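Local coordinates for molybdenum-binding-protein (Azotobacter vinelandii, PDB 1H9M) that binds molybdate in the cytoplasm and probably serves molybdenum homeostasis by storing or buffering the ion, at residues V67-D72 and I110-T115; R81-G86 and S129-I134. One frame throughout, in Å; residues are numbered along the deposited sequence.

How the contacts relate
From the N terminus the chain reaches residues 67-72 first, then 81-86, then 110-115 and last 129-134, so the two contacts cross: each has one segment inside the loop that the other closes. Contact 1 closes the 37-residue loop between 67-72 and 110-115, on strands 68-70 and 109-115, the outermost of a five-stranded antiparallel sheet within this chain, and joins these edges through side chains. Contact 2 closes its own loop of 42 residues by backbone pairing of 81-86 with 129-134, neighbouring strands of the same sheet. The two meet where strand 68-70 lies beside strand 129-134: Met70 N is 2.7 Å from Ser131 O, and Ile110 CD1 packs on Ile134 CD1. Their centres are about 8 Å apart.

Contact 1: residues V67-D72 and I110-T115; sequences VLLMTD and ITSMVT. With MOO (molybdate ion), chain E.
Ser112 and Val67 form the polar part of the contact: the hydroxyl of Ser112 donates from OG to Val67 O at 2.8 Å. OG, anti to the backbone N (chi1 163°), approaches that carbonyl from above its plane, 46° out of it. Apolar contacts lie beside the bond. Val67 CG1 is 3.7 Å from Ser112 CB and 4.1 Å from Ile110 CD1, while Leu69 CG packs against the hydroxyl, 3.7 Å from Ser112 OG. The side chains of Leu69 and Val114 cross at about a right angle, their CD1 and CG1 4.0 Å apart. An alanine in place of Leu69 would probably open a gap beside Ser112 and leave Val114 CG1 without this apolar neighbour. At the end of strand 109-115, Thr115 grips molybdate O4 twice, from N at 2.9 Å and from OG1 at 2.7 Å, and Ser7, Arg9, Lys63 and Ala64 of the second subunit complete this intersubunit site. Thr115 OG1 also caps Ala118 N of helix 116-121. Strand 97-104 pairs with 109-115 and touches Leu69 through Val100 and Leu102. Strand 68-70 pairs with 129-134, while Met70 and Asp72 pair antiparallel with a strand of the second subunit, continuing the sheet across the interface.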
loop_
_atom_site.group_PDB
_atom_site.type_symbol
_atom_site.label_atom_id
_atom_site.label_comp_id
_atom_site.label_asym_id
_atom_site.label_seq_id
_atom_site.Cartn_x
_atom_site.Cartn_y
_atom_site.Cartn_z
ATOM N N VAL A 67 6.691 -0.236 4.486
ATOM C CA VAL A 67 7.453 -1.176 5.370
ATOM C C VAL A 67 7.049 -1.030 6.812
ATOM O O VAL A 67 7.107 0.126 7.313
ATOM C CB VAL A 67 8.978 -0.841 5.192
ATOM C CG1 VAL A 67 9.783 -1.781 6.082
ATOM C CG2 VAL A 67 9.401 -0.941 3.714
ATOM N N LEU A 68 6.602 -2.136 7.409
ATOM C CA LEU A 68 6.295 -2.014 8.843
ATOM C C LEU A 68 7.612 -2.375 9.615
ATOM O O LEU A 68 8.457 -3.027 9.040
ATOM C CB LEU A 68 5.304 -3.078 9.215
ATOM C CG LEU A 68 3.890 -2.854 8.647
ATOM C CD1 LEU A 68 3.830 -3.101 7.151
ATOM C CD2 LEU A 68 3.001 -3.907 9.329
ATOM N N LEU A 69 7.668 -1.899 10.855
ATOM C CA LEU A 69 8.797 -2.321 11.705
ATOM C C LEU A 69 8.301 -3.141 12.892
ATOM O O LEU A 69 7.259 -2.799 13.443
ATOM C CB LEU A 69 9.617 -1.145 12.244
ATOM C CG LEU A 69 10.364 -0.381 11.116
ATOM C CD1 LEU A 69 10.967 0.899 11.778
ATOM C CD2 LEU A 69 11.465 -1.178 10.487
ATOM N N MET A 70 9.016 -4.211 13.244
ATOM C CA MET A 70 8.510 -4.970 14.396
ATOM C C MET A 70 9.690 -5.249 15.359
ATOM O O MET A 70 10.744 -5.534 14.819
ATOM C CB MET A 70 7.792 -6.228 13.920
ATOM C CG MET A 70 7.385 -7.235 15.006
ATOM S SD MET A 70 6.490 -8.604 14.196
ATOM C CE MET A 70 7.730 -9.332 13.251
ATOM N N THR A 71 9.432 -5.023 16.655
ATOM C CA THR A 71 10.581 -5.387 17.532
ATOM C C THR A 71 10.295 -6.638 18.342
ATOM O O THR A 71 11.204 -7.139 19.000
ATOM C CB THR A 71 10.986 -4.254 18.486
ATOM O OG1 THR A 71 9.842 -3.842 19.220
ATOM C CG2 THR A 71 11.557 -3.087 17.694
ATOM N N ASP A 72 9.032 -7.019 18.427
ATOM C CA ASP A 72 8.671 -8.227 19.192
ATOM C C ASP A 72 7.385 -8.778 18.597
ATOM O O ASP A 72 6.342 -8.136 18.709
ATOM C CB ASP A 72 8.467 -7.868 20.660
ATOM C CG ASP A 72 8.041 -9.025 21.545
ATOM O OD1 ASP A 72 8.244 -10.191 21.137
ATOM O OD2 ASP A 72 7.509 -8.732 22.643
ATOM N N ILE A 110 17.439 -1.077 4.763
ATOM C CA ILE A 110 16.023 -0.970 4.322
ATOM C C ILE A 110 15.446 0.218 5.069
ATOM O O ILE A 110 15.813 0.378 6.229
ATOM C CB ILE A 110 15.178 -2.223 4.602
ATOM C CG1 ILE A 110 13.687 -2.013 4.241
ATOM C CG2 ILE A 110 15.263 -2.641 6.041
ATOM C CD1 ILE A 110 12.922 -3.239 3.805
ATOM N N THR A 111 14.690 1.103 4.404
ATOM C CA THR A 111 14.183 2.270 5.094
ATOM C C THR A 111 12.655 2.122 5.215
ATOM O O THR A 111 11.971 1.749 4.251
ATOM C CB THR A 111 14.531 3.491 4.246
ATOM O OG1 THR A 111 15.994 3.544 4.145
ATOM C CG2 THR A 111 14.029 4.795 4.835
ATOM N N SER A 112 12.171 2.558 6.353
ATOM C CA SER A 112 10.720 2.499 6.626
ATOM C C SER A 112 10.268 3.860 7.081
ATOM O O SER A 112 11.054 4.643 7.684
ATOM C CB SER A 112 10.468 1.464 7.749
ATOM O OG SER A 112 9.195 1.664 8.300
ATOM N N MET A 113 9.053 4.294 6.754
ATOM C CA MET A 113 8.458 5.528 7.259
ATOM C C MET A 113 7.402 5.119 8.294
ATOM O O MET A 113 6.508 4.418 7.845
ATOM C CB MET A 113 7.882 6.402 6.159
ATOM C CG MET A 113 7.316 7.766 6.599
ATOM S SD MET A 113 8.618 8.886 7.088
ATOM C CE MET A 113 9.419 9.291 5.556
ATOM N N VAL A 114 7.554 5.447 9.559
ATOM C CA VAL A 114 6.528 5.103 10.548
ATOM C C VAL A 114 6.144 6.366 11.361
ATOM O O VAL A 114 6.747 7.446 11.167
ATOM C CB VAL A 114 7.047 4.033 11.528
ATOM C CG1 VAL A 114 7.460 2.708 10.904
ATOM C CG2 VAL A 114 8.280 4.597 12.241
ATOM N N THR A 115 5.020 6.312 12.056
ATOM C CA THR A 115 4.651 7.469 12.889
ATOM C C THR A 115 5.752 7.602 13.929
ATOM O O THR A 115 6.401 6.676 14.487
ATOM C CB THR A 115 3.285 7.251 13.579
ATOM O OG1 THR A 115 3.436 6.023 14.365
ATOM C CG2 THR A 115 2.134 7.078 12.625
HETATM MO MO MOO E . 2.813 3.006 11.173
HETATM O O1 MOO E . 3.118 4.067 9.768
HETATM O O2 MOO E . 1.057 2.622 11.316
HETATM O O3 MOO E . 3.830 1.574 10.887
HETATM O O4 MOO E . 3.406 3.965 12.585
#

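Contact 2: residues R81-G86 and S129-I134; sequences RNILTG and SASAVI. With MOO (molybdate ion), chain F.
An antiparallel strand pair in the core sheet of the second TOBE domain is formed by residues 82-86 and 129-134, whose axes come within 4.4 Å at 159° between their directions. Asn82, Leu84 and Gly86 form hydrogen-bonded pairs with Ile134, Ala132 and Ala130 respectively. Ala132 N reaches Leu84 O at 2.7 Å, and Gly86 N donates to Ala130 O at 2.9 Å. The Asn82 end is looser: Ile134 N bonds to Asn82 O at 2.9 Å, but from 82-86 Ile134 O receives two weak bonds, from Asn82 N and ND2, while Asn82 OD1 accepts from Ala39 N. On the face of Ile83, Thr85 OG1 and Ser131 OG share a hydrogen bond at 2.7 Å; beside them Ile83 CG2 lies 3.8 Å from Ser131 CB. Just before the strand, Arg81 N donates to molybdate O1 at 2.9 Å. The guanidinium of Arg81 makes a salt bridge with Glu27 and a hydrogen bond to Thr43 OG1 of the second subunit; Ser79 and, from that subunit, Thr43 and Ser46 also bind the ion. Strand 68-70 flanks 129-134 on its other edge, while Leu38 of strand 37-43 touches Asn82 and Leu84, and Ile110 of strand 109-115 packs on Ala132.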
loop_
_atom_site.group_PDB
_atom_site.type_symbol
_atom_site.label_atom_id
_atom_site.label_comp_id
_atom_site.label_asym_id
_atom_site.label_seq_id
_atom_site.Cartn_x
_atom_site.Cartn_y
_atom_site.Cartn_z
ATOM N N ARG A 81 4.775 -11.913 3.908
ATOM C CA ARG A 81 5.786 -12.919 3.521
ATOM C C ARG A 81 7.238 -12.485 3.745
ATOM O O ARG A 81 8.144 -13.342 3.639
ATOM C CB ARG A 81 5.619 -13.241 2.057
ATOM C CG ARG A 81 4.284 -13.942 1.663
ATOM C CD ARG A 81 4.376 -15.380 2.231
ATOM N NE ARG A 81 5.306 -16.190 1.447
ATOM C CZ ARG A 81 4.947 -16.658 0.246
ATOM N NH1 ARG A 81 3.741 -16.482 -0.315
ATOM N NH2 ARG A 81 5.854 -17.316 -0.482
ATOM N N ASN A 82 7.516 -11.196 3.865
ATOM C CA ASN A 82 8.847 -10.617 3.845
ATOM C C ASN A 82 9.182 -10.084 5.229
ATOM O O ASN A 82 8.536 -9.172 5.757
ATOM C CB ASN A 82 8.964 -9.479 2.814
ATOM C CG ASN A 82 8.587 -10.046 1.451
ATOM O OD1 ASN A 82 9.143 -11.102 1.120
ATOM N ND2 ASN A 82 7.600 -9.497 0.773
ATOM N N ILE A 83 10.070 -10.830 5.955
ATOM C CA ILE A 83 10.436 -10.351 7.293
ATOM C C ILE A 83 11.979 -10.309 7.305
ATOM O O ILE A 83 12.662 -11.271 6.904
ATOM C CB ILE A 83 9.835 -11.139 8.452
ATOM C CG1 ILE A 83 8.292 -11.154 8.416
ATOM C CG2 ILE A 83 10.330 -10.570 9.783
ATOM C CD1 ILE A 83 7.589 -12.096 9.358
ATOM N N LEU A 84 12.558 -9.113 7.405
ATOM C CA LEU A 84 14.000 -8.925 7.201
ATOM C C LEU A 84 14.532 -8.339 8.503
ATOM O O LEU A 84 14.068 -7.302 8.934
ATOM C CB LEU A 84 14.291 -8.014 6.011
ATOM C CG LEU A 84 13.746 -8.415 4.639
ATOM C CD1 LEU A 84 14.108 -7.399 3.561
ATOM C CD2 LEU A 84 14.293 -9.779 4.240
ATOM N N THR A 85 15.417 -9.066 9.210
ATOM C CA THR A 85 15.826 -8.631 10.538
ATOM C C THR A 85 17.224 -8.026 10.561
ATOM O O THR A 85 18.109 -8.334 9.767
ATOM C CB THR A 85 15.706 -9.807 11.524
ATOM O OG1 THR A 85 14.347 -10.280 11.478
ATOM C CG2 THR A 85 16.016 -9.399 12.953
ATOM N N GLY A 86 17.324 -6.963 11.352
ATOM C CA GLY A 86 18.608 -6.242 11.395
ATOM C C GLY A 86 18.646 -5.344 12.622
ATOM O O GLY A 86 18.021 -5.598 13.646
ATOM N N SER A 129 17.619 -3.761 17.714
ATOM C CA SER A 129 17.217 -4.857 16.852
ATOM C C SER A 129 15.761 -4.540 16.370
ATOM O O SER A 129 14.923 -4.318 17.224
ATOM C CB SER A 129 17.070 -6.236 17.519
ATOM O OG SER A 129 18.074 -6.397 18.494
ATOM N N ALA A 130 15.588 -4.837 15.107
ATOM C CA ALA A 130 14.168 -4.702 14.634
ATOM C C ALA A 130 14.049 -5.414 13.308
ATOM O O ALA A 130 15.027 -5.736 12.670
ATOM C CB ALA A 130 13.828 -3.225 14.461
ATOM N N SER A 131 12.800 -5.791 12.955
ATOM C CA SER A 131 12.588 -6.457 11.662
ATOM C C SER A 131 11.679 -5.560 10.748
ATOM O O SER A 131 10.798 -4.931 11.326
ATOM C CB SER A 131 11.803 -7.747 11.844
ATOM O OG SER A 131 12.544 -8.671 12.665
ATOM N N ALA A 132 12.042 -5.629 9.473
ATOM C CA ALA A 132 11.202 -4.867 8.498
ATOM C C ALA A 132 10.206 -5.916 8.006
ATOM O O ALA A 132 10.605 -7.018 7.674
ATOM C CB ALA A 132 12.062 -4.382 7.362
ATOM N N VAL A 133 8.930 -5.522 7.947
ATOM C CA VAL A 133 7.865 -6.449 7.508
ATOM C C VAL A 133 7.195 -5.869 6.272
ATOM O O VAL A 133 6.766 -4.722 6.334
ATOM C CB VAL A 133 6.832 -6.625 8.642
ATOM C CG1 VAL A 133 5.663 -7.462 8.167
ATOM C CG2 VAL A 133 7.477 -7.273 9.867
ATOM N N ILE A 134 7.176 -6.659 5.179
ATOM C CA ILE A 134 6.585 -6.118 3.923
ATOM C C ILE A 134 5.674 -7.177 3.311
ATOM O O ILE A 134 5.976 -8.351 3.173
ATOM C CB ILE A 134 7.700 -5.849 2.906
ATOM C CG1 ILE A 134 8.822 -4.999 3.509
ATOM C CG2 ILE A 134 7.164 -5.153 1.643
ATOM C CD1 ILE A 134 10.079 -4.934 2.678
HETATM MO MO MOO F . 0.891 -11.610 2.346
HETATM O O1 MOO F . 2.559 -11.132 2.189
HETATM O O2 MOO F . 0.018 -10.913 3.737
HETATM O O3 MOO F . -0.009 -10.910 0.949
HETATM O O4 MOO F . 0.604 -13.367 2.158
#